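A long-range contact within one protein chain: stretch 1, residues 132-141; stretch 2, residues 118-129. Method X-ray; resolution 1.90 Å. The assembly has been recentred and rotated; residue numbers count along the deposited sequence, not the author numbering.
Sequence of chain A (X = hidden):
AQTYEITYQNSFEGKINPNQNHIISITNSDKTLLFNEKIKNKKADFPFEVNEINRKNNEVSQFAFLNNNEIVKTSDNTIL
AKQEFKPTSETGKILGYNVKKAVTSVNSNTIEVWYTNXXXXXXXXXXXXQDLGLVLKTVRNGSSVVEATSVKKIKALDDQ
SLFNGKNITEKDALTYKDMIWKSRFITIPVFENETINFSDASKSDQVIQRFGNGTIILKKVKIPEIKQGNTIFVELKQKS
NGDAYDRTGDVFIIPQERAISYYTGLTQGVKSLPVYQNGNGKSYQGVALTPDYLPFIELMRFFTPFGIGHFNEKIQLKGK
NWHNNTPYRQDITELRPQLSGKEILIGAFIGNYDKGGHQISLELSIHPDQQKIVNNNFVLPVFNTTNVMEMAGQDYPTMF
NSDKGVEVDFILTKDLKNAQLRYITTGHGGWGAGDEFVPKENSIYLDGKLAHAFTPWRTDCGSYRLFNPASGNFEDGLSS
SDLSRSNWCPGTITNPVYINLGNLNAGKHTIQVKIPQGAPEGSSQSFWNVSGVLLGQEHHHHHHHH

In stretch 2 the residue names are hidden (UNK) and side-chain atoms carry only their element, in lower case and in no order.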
# COMPACT_ATOMS: atom_id res chain seq x y z
N LEU A 132 -15.70 -39.83 3.34
CA LEU A 132 -15.36 -41.22 3.75
C LEU A 132 -16.21 -41.73 4.90
O LEU A 132 -16.46 -42.93 5.02
CB LEU A 132 -13.90 -41.32 4.18
CG LEU A 132 -12.82 -41.03 3.13
CD1 LEU A 132 -11.45 -41.06 3.80
CD2 LEU A 132 -12.89 -42.01 1.97
N GLY A 133 -16.61 -40.81 5.78
CA GLY A 133 -17.28 -41.15 7.01
C GLY A 133 -17.16 -39.96 7.94
O GLY A 133 -17.01 -38.82 7.48
N LEU A 134 -17.27 -40.22 9.24
CA LEU A 134 -17.02 -39.22 10.27
C LEU A 134 -15.57 -39.31 10.71
O LEU A 134 -15.16 -40.28 11.35
CB LEU A 134 -17.97 -39.42 11.45
CG LEU A 134 -17.67 -38.57 12.68
CD1 LEU A 134 -17.74 -37.07 12.37
CD2 LEU A 134 -18.64 -38.95 13.78
N VAL A 135 -14.79 -38.29 10.35
CA VAL A 135 -13.37 -38.25 10.64
C VAL A 135 -13.17 -37.89 12.10
O VAL A 135 -13.58 -36.81 12.52
CB VAL A 135 -12.63 -37.25 9.73
CG1 VAL A 135 -11.17 -37.13 10.11
CG2 VAL A 135 -12.76 -37.66 8.27
N LEU A 136 -12.54 -38.78 12.85
CA LEU A 136 -12.30 -38.55 14.28
C LEU A 136 -10.86 -38.19 14.63
O LEU A 136 -10.59 -37.78 15.76
CB LEU A 136 -12.77 -39.76 15.09
CG LEU A 136 -14.26 -40.04 15.01
CD1 LEU A 136 -14.54 -41.28 15.85
CD2 LEU A 136 -15.09 -38.84 15.49
N LYS A 137 -9.94 -38.33 13.68
CA LYS A 137 -8.56 -37.96 13.89
C LYS A 137 -7.87 -37.73 12.54
O LYS A 137 -8.04 -38.52 11.60
CB LYS A 137 -7.83 -39.08 14.62
CG LYS A 137 -6.36 -38.83 14.88
CD LYS A 137 -5.82 -39.90 15.82
CE LYS A 137 -4.31 -39.95 15.82
NZ LYS A 137 -3.85 -41.10 16.66
N THR A 138 -7.09 -36.65 12.46
CA THR A 138 -6.18 -36.41 11.33
C THR A 138 -4.77 -36.22 11.84
O THR A 138 -4.55 -35.67 12.93
CB THR A 138 -6.57 -35.16 10.53
OG1 THR A 138 -6.44 -34.00 11.37
CG2 THR A 138 -8.00 -35.27 10.03
N VAL A 139 -3.80 -36.70 11.07
CA VAL A 139 -2.40 -36.56 11.39
C VAL A 139 -1.70 -36.03 10.16
O VAL A 139 -1.73 -36.65 9.08
CB VAL A 139 -1.74 -37.89 11.80
CG1 VAL A 139 -0.31 -37.63 12.29
CG2 VAL A 139 -2.56 -38.58 12.86
N ARG A 140 -1.08 -34.86 10.32
CA ARG A 140 -0.45 -34.15 9.22
C ARG A 140 1.06 -34.26 9.41
O ARG A 140 1.60 -33.79 10.42
CB ARG A 140 -0.90 -32.69 9.20
CG ARG A 140 -0.18 -31.80 8.19
CD ARG A 140 -0.73 -30.38 8.18
NE ARG A 140 -2.08 -30.35 7.60
CZ ARG A 140 -2.38 -30.09 6.32
NH1 ARG A 140 -1.43 -29.80 5.43
NH2 ARG A 140 -3.65 -30.12 5.93
N ASN A 141 1.72 -34.90 8.44
CA ASN A 141 3.17 -35.10 8.46
C ASN A 141 3.66 -35.73 9.75
O ASN A 141 4.68 -35.32 10.29
CB ASN A 141 3.89 -33.77 8.18
CG ASN A 141 3.53 -33.19 6.82
OD1 ASN A 141 3.27 -32.00 6.68
ND2 ASN A 141 3.51 -34.05 5.82
N UNK A 118 -19.88 -45.76 12.01
CA UNK A 118 -20.75 -46.32 13.04
C UNK A 118 -22.07 -45.54 13.19
O UNK A 118 -23.10 -46.13 13.52
c UNK A 118 -20.03 -46.36 14.39
o UNK A 118 -18.49 -47.73 15.64
o UNK A 118 -18.53 -48.05 13.48
c UNK A 118 -18.95 -47.47 14.50
N UNK A 119 -22.02 -44.23 12.98
CA UNK A 119 -23.16 -43.37 13.26
C UNK A 119 -23.97 -42.97 12.03
O UNK A 119 -24.90 -42.18 12.15
c UNK A 119 -21.44 -40.94 15.83
c UNK A 119 -22.70 -42.10 13.99
c UNK A 119 -23.03 -42.77 16.39
c UNK A 119 -22.05 -42.25 15.35
N UNK A 120 -23.62 -43.48 10.86
CA UNK A 120 -24.35 -43.16 9.62
C UNK A 120 -24.48 -41.63 9.42
O UNK A 120 -25.53 -41.11 9.00
c UNK A 120 -25.70 -45.35 9.71
c UNK A 120 -25.74 -43.83 9.59
c UNK A 120 -25.56 -47.27 11.36
c UNK A 120 -25.92 -45.80 11.15
n UNK A 120 -26.43 -48.19 10.57
N UNK A 121 -23.40 -40.93 9.78
CA UNK A 121 -23.22 -39.52 9.47
C UNK A 121 -21.76 -39.34 9.08
O UNK A 121 -20.91 -40.20 9.36
c UNK A 121 -22.59 -38.77 11.80
c UNK A 121 -25.01 -38.74 11.09
c UNK A 121 -23.56 -38.58 10.64
N UNK A 122 -21.49 -38.23 8.40
CA UNK A 122 -20.15 -37.90 7.96
C UNK A 122 -19.74 -36.58 8.58
O UNK A 122 -20.57 -35.88 9.13
c UNK A 122 -20.50 -40.57 3.75
c UNK A 122 -20.31 -39.15 4.28
n UNK A 122 -20.48 -40.59 2.27
c UNK A 122 -20.33 -39.19 5.80
c UNK A 122 -20.10 -37.83 6.44
N UNK A 123 -18.46 -36.26 8.52
CA UNK A 123 -17.96 -35.06 9.16
C UNK A 123 -16.47 -35.13 9.37
O UNK A 123 -15.81 -36.10 8.97
N UNK A 124 -15.95 -34.11 10.04
CA UNK A 124 -14.54 -34.06 10.34
C UNK A 124 -14.06 -32.68 10.71
O UNK A 124 -14.81 -31.71 10.63
N UNK A 125 -12.80 -32.59 11.14
CA UNK A 125 -12.24 -31.31 11.60
C UNK A 125 -11.70 -30.43 10.47
O UNK A 125 -11.28 -29.29 10.73
c UNK A 125 -11.11 -31.76 12.54
c UNK A 125 -10.63 -33.02 11.89
c UNK A 125 -11.87 -33.71 11.38
N UNK A 126 -11.68 -30.96 9.25
CA UNK A 126 -11.27 -30.19 8.06
C UNK A 126 -12.06 -30.72 6.85
O UNK A 126 -12.82 -31.66 6.97
o UNK A 126 -9.43 -31.61 7.31
c UNK A 126 -9.76 -30.32 7.81
N UNK A 127 -11.86 -30.14 5.69
CA UNK A 127 -12.54 -30.65 4.48
C UNK A 127 -12.09 -32.09 4.07
O UNK A 127 -12.84 -32.83 3.40
c UNK A 127 -12.31 -29.68 3.31
c UNK A 127 -10.86 -29.74 2.86
c UNK A 127 -13.29 -29.95 2.15
c UNK A 127 -14.76 -29.85 2.51
N UNK A 128 -10.87 -32.48 4.46
CA UNK A 128 -10.30 -33.76 4.01
C UNK A 128 -11.01 -34.96 4.61
O UNK A 128 -11.19 -35.03 5.83
c UNK A 128 -8.82 -33.85 4.32
c UNK A 128 -6.50 -32.98 4.03
c UNK A 128 -7.95 -32.83 3.60
c UNK A 128 -8.10 -32.93 2.09
N UNK A 129 -11.43 -35.88 3.76
CA UNK A 129 -12.08 -37.11 4.20
C UNK A 129 -13.57 -37.05 4.48
O UNK A 129 -14.14 -38.05 4.92

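Position 118 has two side-chain carbons, the second carrying two oxygens. That is a carboxylate attached directly to CB, so the residue is Asp-118. It does not reach stretch 1, and OD2 is hydrogen-bonded elsewhere in the structure.

Position 119 has four carbons, forked at the second. Its CA-to-CB bond points toward stretch 1, and one branch end packs on the side chain of Leu-134. This is Leu-119, whose CD1 lies 4.0 Å from CD2 of Leu-134.

Position 120 carries four carbons in a row ending in nitrogen. This is Lys-120, exposed and out of reach of the contact.

Position 121 has three carbons, the first carrying the other two. The fork at CB with no oxygen gives Val-121. Its CG2 is 4.4 Å from CD2 of Leu-134, so Leu-134 meets two apolar side chains here.

Position 122 again shows four carbons in a row ending in nitrogen. It is Lys-122, with chi1 m and the rest of the chain fully extended. Its CA makes a CA-H...O contact with O of Gly-133 at 3.3 Å.

Position 123 has no side-chain atoms, so it is Gly-123. An ideal CB would sit 3.1 Å from CD1 of Leu-134, which is tight, and would also jam against the preceding carbonyl oxygen.

Position 124 also lacks side-chain atoms and is Gly-124. Here an ideal CB would clash with CB of Val-135 at 3.0 Å. The backbone angles alone call for glycine.

Position 125 has three carbons closing a ring onto the backbone nitrogen, which only proline does. Pro-125 places CD 3.7 Å from CG1 of Val-135. Its CG is 3.9 Å from CG2 of Thr-138.

Position 126 has one carbon, then one oxygen: Ser-126. Its OG accepts a weak hydrogen bond from N of residue 128, at 3.3 Å, within the same stretch.

Position 127 has four carbons, forked at the first, with one arm two carbons long. This is Ile-127, which stays out of reach of stretch 1.

Position 128 has four carbons forked at the second, hence Leu-128. Its CD1 approaches NH2 of Arg-140 at 4.5 Å, obliquely to the guanidinium.

Position 129 has no side-chain atoms and a positive phi, which favours glycine. Gly-129 lies close to Val-135: an ideal CB would be 3.1 Å from its CG2.

The contact is held by backbone and filled by apolar side chains. A single beta bridge pairs Leu-134 with Gly-123. Gly-123 N donates to Gly-133 O at 3.1 Å, and Val-135 N donates to Gly-123 O at 2.8 Å in a nearly straight bond. A third bond runs from Leu-132 N to Gly-129 O, also 2.8 Å. The bare glycine backbones let the chains come this close. Leu-134 packs on Leu-119 and Val-121, while Val-135 packs on Pro-125. Gly-133 N is buried without a partner.

Stretch 2 (118-129) DLKVKGGPSILG
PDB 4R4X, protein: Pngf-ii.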